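Local atomic coordinates of 2-keto-3-deoxygluconate kinase (PDB entry 2AFB), a protein that probably phosphorylates 2-keto-3-deoxygluconate with ATP as phosphate donor, as a sugar kinase of the pfkB (ribokinase-like) family. Residues 91-103 and 113-125. Residues are numbered along the deposited sequence; the frame is centred on the assembly and turned at random.
Sequences ARGGNRIGIYFLE and VVYDRAHSAISEA
R96 lies along the segment 113-125 and ends on the backbone of D116. Its CB starts the chain with chi1 at 72°, CG between backbone N and carbonyl carbon, which puts R96 CG 3.6 Å from H119 O. CD runs on past A118 O; the bend at chi3 (-68°) then brings the guanidinium onto D116 O. NE is taken by D116 of the second subunit. R96 NH1 bonds D116 O at 3.0 Å, and NH2 reaches the same oxygen, which lies in the guanidinium plane but receives both from above its carbonyl plane. NH1 adds a weak bond to A118 O. R96 NH2 makes a salt bridge with D116 OD2 at 3.3 Å. I99 N is the third donor to D116 O, in the antiparallel hairpin of strands 99-103 and 112-116, the latter outermost in a four-stranded sheet consistent with the lid of ribokinase-like kinases. On the face opposite I99, F101, V114 and D116, Y100 CD2 packs on V113 CG1 at 3.6 Å. Past the strands, R96 O takes A121 N. D116 OD2 also meets R96 of the second subunit; the two arginines and two aspartates probably offset one another, letting the guanidinium groups come close.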
loop_
_atom_site.group_PDB
_atom_site.type_symbol
_atom_site.label_atom_id
_atom_site.label_comp_id
_atom_site.label_asym_id
_atom_site.label_seq_id
_atom_site.Cartn_x
_atom_site.Cartn_y
_atom_site.Cartn_z
ATOM N N ALA A 91 17.397 -26.429 -13.519
ATOM C CA ALA A 91 18.842 -26.178 -13.580
ATOM C C ALA A 91 19.130 -24.792 -13.054
ATOM O O ALA A 91 18.304 -23.901 -13.219
ATOM C CB ALA A 91 19.331 -26.347 -15.007
ATOM N N ARG A 92 20.266 -24.611 -12.382
ATOM C CA ARG A 92 20.671 -23.306 -11.855
ATOM C C ARG A 92 21.996 -22.811 -12.457
ATOM O O ARG A 92 22.970 -23.577 -12.610
ATOM C CB ARG A 92 20.763 -23.351 -10.320
ATOM C CG ARG A 92 19.531 -23.905 -9.605
ATOM C CD ARG A 92 18.216 -23.127 -9.900
ATOM N NE ARG A 92 18.310 -21.749 -9.468
ATOM C CZ ARG A 92 17.916 -21.270 -8.293
ATOM N NH1 ARG A 92 17.296 -22.031 -7.405
ATOM N NH2 ARG A 92 18.111 -19.978 -8.016
ATOM N N GLY A 93 22.040 -21.546 -12.835
ATOM C CA GLY A 93 23.202 -21.034 -13.518
ATOM C C GLY A 93 22.814 -19.871 -14.388
ATOM O O GLY A 93 21.671 -19.462 -14.413
ATOM N N GLY A 94 23.786 -19.335 -15.107
ATOM C CA GLY A 94 23.578 -18.149 -15.939
ATOM C C GLY A 94 23.539 -16.858 -15.138
ATOM O O GLY A 94 23.692 -16.866 -13.910
ATOM N N ASN A 95 23.189 -15.781 -15.839
ATOM C CA ASN A 95 23.400 -14.421 -15.369
ATOM C C ASN A 95 22.238 -13.638 -14.852
ATOM O O ASN A 95 22.416 -12.812 -13.974
ATOM C CB ASN A 95 24.097 -13.642 -16.488
ATOM C CG ASN A 95 25.421 -14.219 -16.781
ATOM O OD1 ASN A 95 26.179 -14.520 -15.854
ATOM N ND2 ASN A 95 25.674 -14.512 -18.052
ATOM N N ARG A 96 21.053 -13.869 -15.399
ATOM C CA ARG A 96 19.870 -13.119 -15.024
ATOM C C ARG A 96 18.618 -13.963 -15.254
ATOM O O ARG A 96 18.634 -14.936 -16.024
ATOM C CB ARG A 96 19.726 -11.829 -15.846
ATOM C CG ARG A 96 19.333 -12.029 -17.325
ATOM C CD ARG A 96 19.503 -10.745 -18.129
ATOM N NE ARG A 96 18.547 -9.714 -17.728
ATOM C CZ ARG A 96 17.306 -9.623 -18.188
ATOM N NH1 ARG A 96 16.837 -10.473 -19.110
ATOM N NH2 ARG A 96 16.528 -8.667 -17.746
ATOM N N ILE A 97 17.560 -13.559 -14.576
ATOM C CA ILE A 97 16.195 -13.971 -14.883
ATOM C C ILE A 97 15.582 -13.030 -15.889
ATOM O O ILE A 97 15.883 -11.849 -15.918
ATOM C CB ILE A 97 15.305 -14.047 -13.641
ATOM C CG1 ILE A 97 14.101 -14.972 -13.896
ATOM C CG2 ILE A 97 14.840 -12.655 -13.176
ATOM C CD1 ILE A 97 13.135 -15.145 -12.688
ATOM N N GLY A 98 14.780 -13.578 -16.777
ATOM C CA GLY A 98 14.011 -12.766 -17.697
ATOM C C GLY A 98 12.914 -12.041 -16.964
ATOM O O GLY A 98 12.460 -12.480 -15.897
ATOM N N ILE A 99 12.529 -10.898 -17.523
ATOM C CA ILE A 99 11.544 -10.033 -16.936
ATOM C C ILE A 99 10.540 -9.571 -17.983
ATOM O O ILE A 99 10.905 -9.328 -19.134
ATOM C CB ILE A 99 12.191 -8.708 -16.374
ATOM C CG1 ILE A 99 13.298 -9.030 -15.384
ATOM C CG2 ILE A 99 11.097 -7.834 -15.809
ATOM C CD1 ILE A 99 14.064 -7.769 -14.882
ATOM N N TYR A 100 9.288 -9.384 -17.575
ATOM C CA TYR A 100 8.403 -8.557 -18.340
ATOM C C TYR A 100 7.604 -7.612 -17.510
ATOM O O TYR A 100 7.234 -7.932 -16.378
ATOM C CB TYR A 100 7.506 -9.363 -19.267
ATOM C CG TYR A 100 6.348 -10.156 -18.721
ATOM C CD1 TYR A 100 6.544 -11.336 -18.000
ATOM C CD2 TYR A 100 5.035 -9.757 -18.983
ATOM C CE1 TYR A 100 5.460 -12.111 -17.572
ATOM C CE2 TYR A 100 3.939 -10.531 -18.576
ATOM C CZ TYR A 100 4.152 -11.707 -17.875
ATOM O OH TYR A 100 3.065 -12.455 -17.433
ATOM N N PHE A 101 7.393 -6.426 -18.089
ATOM C CA PHE A 101 6.586 -5.389 -17.459
ATOM C C PHE A 101 5.236 -5.444 -18.123
ATOM O O PHE A 101 5.139 -5.485 -19.330
ATOM C CB PHE A 101 7.179 -4.019 -17.673
ATOM C CG PHE A 101 8.564 -3.862 -17.120
ATOM C CD1 PHE A 101 9.632 -4.367 -17.788
ATOM C CD2 PHE A 101 8.795 -3.222 -15.899
ATOM C CE1 PHE A 101 10.924 -4.242 -17.286
ATOM C CE2 PHE A 101 10.092 -3.090 -15.402
ATOM C CZ PHE A 101 11.150 -3.631 -16.098
ATOM N N LEU A 102 4.196 -5.426 -17.335
ATOM C CA LEU A 102 2.852 -5.500 -17.851
ATOM C C LEU A 102 1.995 -4.361 -17.334
ATOM O O LEU A 102 1.876 -4.164 -16.107
ATOM C CB LEU A 102 2.229 -6.832 -17.436
ATOM C CG LEU A 102 0.715 -6.906 -17.692
ATOM C CD1 LEU A 102 0.511 -7.130 -19.170
ATOM C CD2 LEU A 102 0.101 -8.090 -16.865
ATOM N N GLU A 103 1.397 -3.611 -18.269
ATOM C CA GLU A 103 0.390 -2.610 -17.971
ATOM C C GLU A 103 -0.905 -3.267 -18.251
ATOM O O GLU A 103 -1.180 -3.653 -19.387
ATOM C CB GLU A 103 0.475 -1.399 -18.861
ATOM C CG GLU A 103 1.666 -0.502 -18.639
ATOM C CD GLU A 103 1.697 0.708 -19.603
ATOM O OE1 GLU A 103 1.090 0.629 -20.718
ATOM O OE2 GLU A 103 2.357 1.716 -19.252
ATOM N N VAL A 113 2.753 -4.944 -22.918
ATOM C CA VAL A 113 3.881 -5.673 -22.384
ATOM C C VAL A 113 5.153 -5.026 -22.930
ATOM O O VAL A 113 5.275 -4.790 -24.109
ATOM C CB VAL A 113 3.887 -7.181 -22.765
ATOM C CG1 VAL A 113 5.046 -7.893 -22.023
ATOM C CG2 VAL A 113 2.571 -7.867 -22.405
ATOM N N VAL A 114 6.068 -4.724 -22.040
ATOM C CA VAL A 114 7.430 -4.463 -22.389
ATOM C C VAL A 114 8.287 -5.673 -21.956
ATOM O O VAL A 114 8.487 -5.897 -20.785
ATOM C CB VAL A 114 7.930 -3.227 -21.649
ATOM C CG1 VAL A 114 9.352 -2.953 -22.002
ATOM C CG2 VAL A 114 7.041 -2.001 -21.967
ATOM N N TYR A 115 8.844 -6.414 -22.898
ATOM C CA TYR A 115 9.710 -7.544 -22.553
ATOM C C TYR A 115 11.157 -7.135 -22.259
ATOM O O TYR A 115 11.736 -6.294 -22.955
ATOM C CB TYR A 115 9.735 -8.594 -23.702
ATOM C CG TYR A 115 8.436 -9.327 -23.798
ATOM C CD1 TYR A 115 8.095 -10.309 -22.850
ATOM C CD2 TYR A 115 7.498 -8.981 -24.761
ATOM C CE1 TYR A 115 6.882 -10.954 -22.903
ATOM C CE2 TYR A 115 6.262 -9.615 -24.814
ATOM C CZ TYR A 115 5.970 -10.611 -23.895
ATOM O OH TYR A 115 4.758 -11.255 -23.958
ATOM N N ASP A 116 11.761 -7.848 -21.311
ATOM C CA ASP A 116 13.190 -7.723 -20.970
ATOM C C ASP A 116 13.730 -9.109 -20.596
ATOM O O ASP A 116 14.108 -9.373 -19.447
ATOM C CB ASP A 116 13.278 -6.756 -19.816
ATOM C CG ASP A 116 14.697 -6.312 -19.519
ATOM O OD1 ASP A 116 15.592 -6.486 -20.391
ATOM O OD2 ASP A 116 14.903 -5.823 -18.388
ATOM N N ARG A 117 13.635 -10.026 -21.568
ATOM C CA ARG A 117 13.885 -11.443 -21.364
ATOM C C ARG A 117 15.189 -11.876 -22.029
ATOM O O ARG A 117 15.713 -12.937 -21.751
ATOM C CB ARG A 117 12.676 -12.276 -21.846
ATOM C CG ARG A 117 12.423 -12.232 -23.375
ATOM C CD ARG A 117 11.071 -12.871 -23.833
ATOM N NE ARG A 117 10.820 -14.115 -23.132
ATOM C CZ ARG A 117 9.662 -14.777 -23.178
ATOM N NH1 ARG A 117 8.669 -14.316 -23.958
ATOM N NH2 ARG A 117 9.503 -15.882 -22.439
ATOM N N ALA A 118 15.761 -11.032 -22.857
ATOM C CA ALA A 118 16.959 -11.434 -23.587
ATOM C C ALA A 118 18.122 -11.736 -22.656
ATOM O O ALA A 118 18.284 -11.133 -21.625
ATOM C CB ALA A 118 17.334 -10.381 -24.571
ATOM N N HIS A 119 18.890 -12.740 -23.006
ATOM C CA HIS A 119 20.106 -13.112 -22.286
ATOM C C HIS A 119 19.811 -13.712 -20.920
ATOM O O HIS A 119 20.696 -13.795 -20.091
ATOM C CB HIS A 119 21.077 -11.919 -22.165
ATOM C CG HIS A 119 21.280 -11.177 -23.442
ATOM N ND1 HIS A 119 21.952 -11.717 -24.520
ATOM C CD2 HIS A 119 20.912 -9.925 -23.813
ATOM C CE1 HIS A 119 21.975 -10.834 -25.506
ATOM N NE2 HIS A 119 21.358 -9.735 -25.100
ATOM N N SER A 120 18.574 -14.157 -20.727
ATOM C CA SER A 120 18.178 -14.891 -19.539
ATOM C C SER A 120 18.907 -16.218 -19.480
ATOM O O SER A 120 19.354 -16.753 -20.511
ATOM C CB SER A 120 16.652 -15.179 -19.544
ATOM O OG SER A 120 16.301 -16.083 -20.611
ATOM N N ALA A 121 18.985 -16.769 -18.263
ATOM C CA ALA A 121 19.675 -18.019 -18.030
ATOM C C ALA A 121 19.096 -19.154 -18.920
ATOM O O ALA A 121 19.831 -19.967 -19.461
ATOM C CB ALA A 121 19.593 -18.372 -16.526
ATOM N N ILE A 122 17.781 -19.210 -19.074
ATOM C CA ILE A 122 17.193 -20.262 -19.910
ATOM C C ILE A 122 17.528 -20.031 -21.381
ATOM O O ILE A 122 17.784 -20.992 -22.105
ATOM C CB ILE A 122 15.647 -20.431 -19.672
ATOM C CG1 ILE A 122 15.030 -21.533 -20.541
ATOM C CG2 ILE A 122 14.874 -19.143 -19.963
ATOM C CD1 ILE A 122 15.408 -22.897 -20.129
ATOM N N SER A 123 17.534 -18.771 -21.816
ATOM C CA SER A 123 17.804 -18.432 -23.214
ATOM C C SER A 123 19.171 -18.936 -23.644
ATOM O O SER A 123 19.310 -19.361 -24.763
ATOM C CB SER A 123 17.652 -16.935 -23.505
ATOM O OG SER A 123 18.751 -16.174 -23.078
ATOM N N GLU A 124 20.111 -18.946 -22.709
ATOM C CA GLU A 124 21.489 -19.346 -22.905
ATOM C C GLU A 124 21.739 -20.783 -22.404
ATOM O O GLU A 124 22.894 -21.234 -22.312
ATOM C CB GLU A 124 22.388 -18.353 -22.120
ATOM C CG GLU A 124 22.176 -16.922 -22.578
ATOM C CD GLU A 124 23.209 -15.958 -22.035
ATOM O OE1 GLU A 124 23.802 -16.274 -20.975
ATOM O OE2 GLU A 124 23.418 -14.882 -22.673
ATOM N N ALA A 125 20.674 -21.512 -22.077
ATOM C CA ALA A 125 20.850 -22.900 -21.622
ATOM C C ALA A 125 21.454 -23.814 -22.726
ATOM O O ALA A 125 21.269 -23.594 -23.943
ATOM C CB ALA A 125 19.563 -23.473 -21.102
HETATM O O HOH W 1 22.191 -15.781 -18.541
#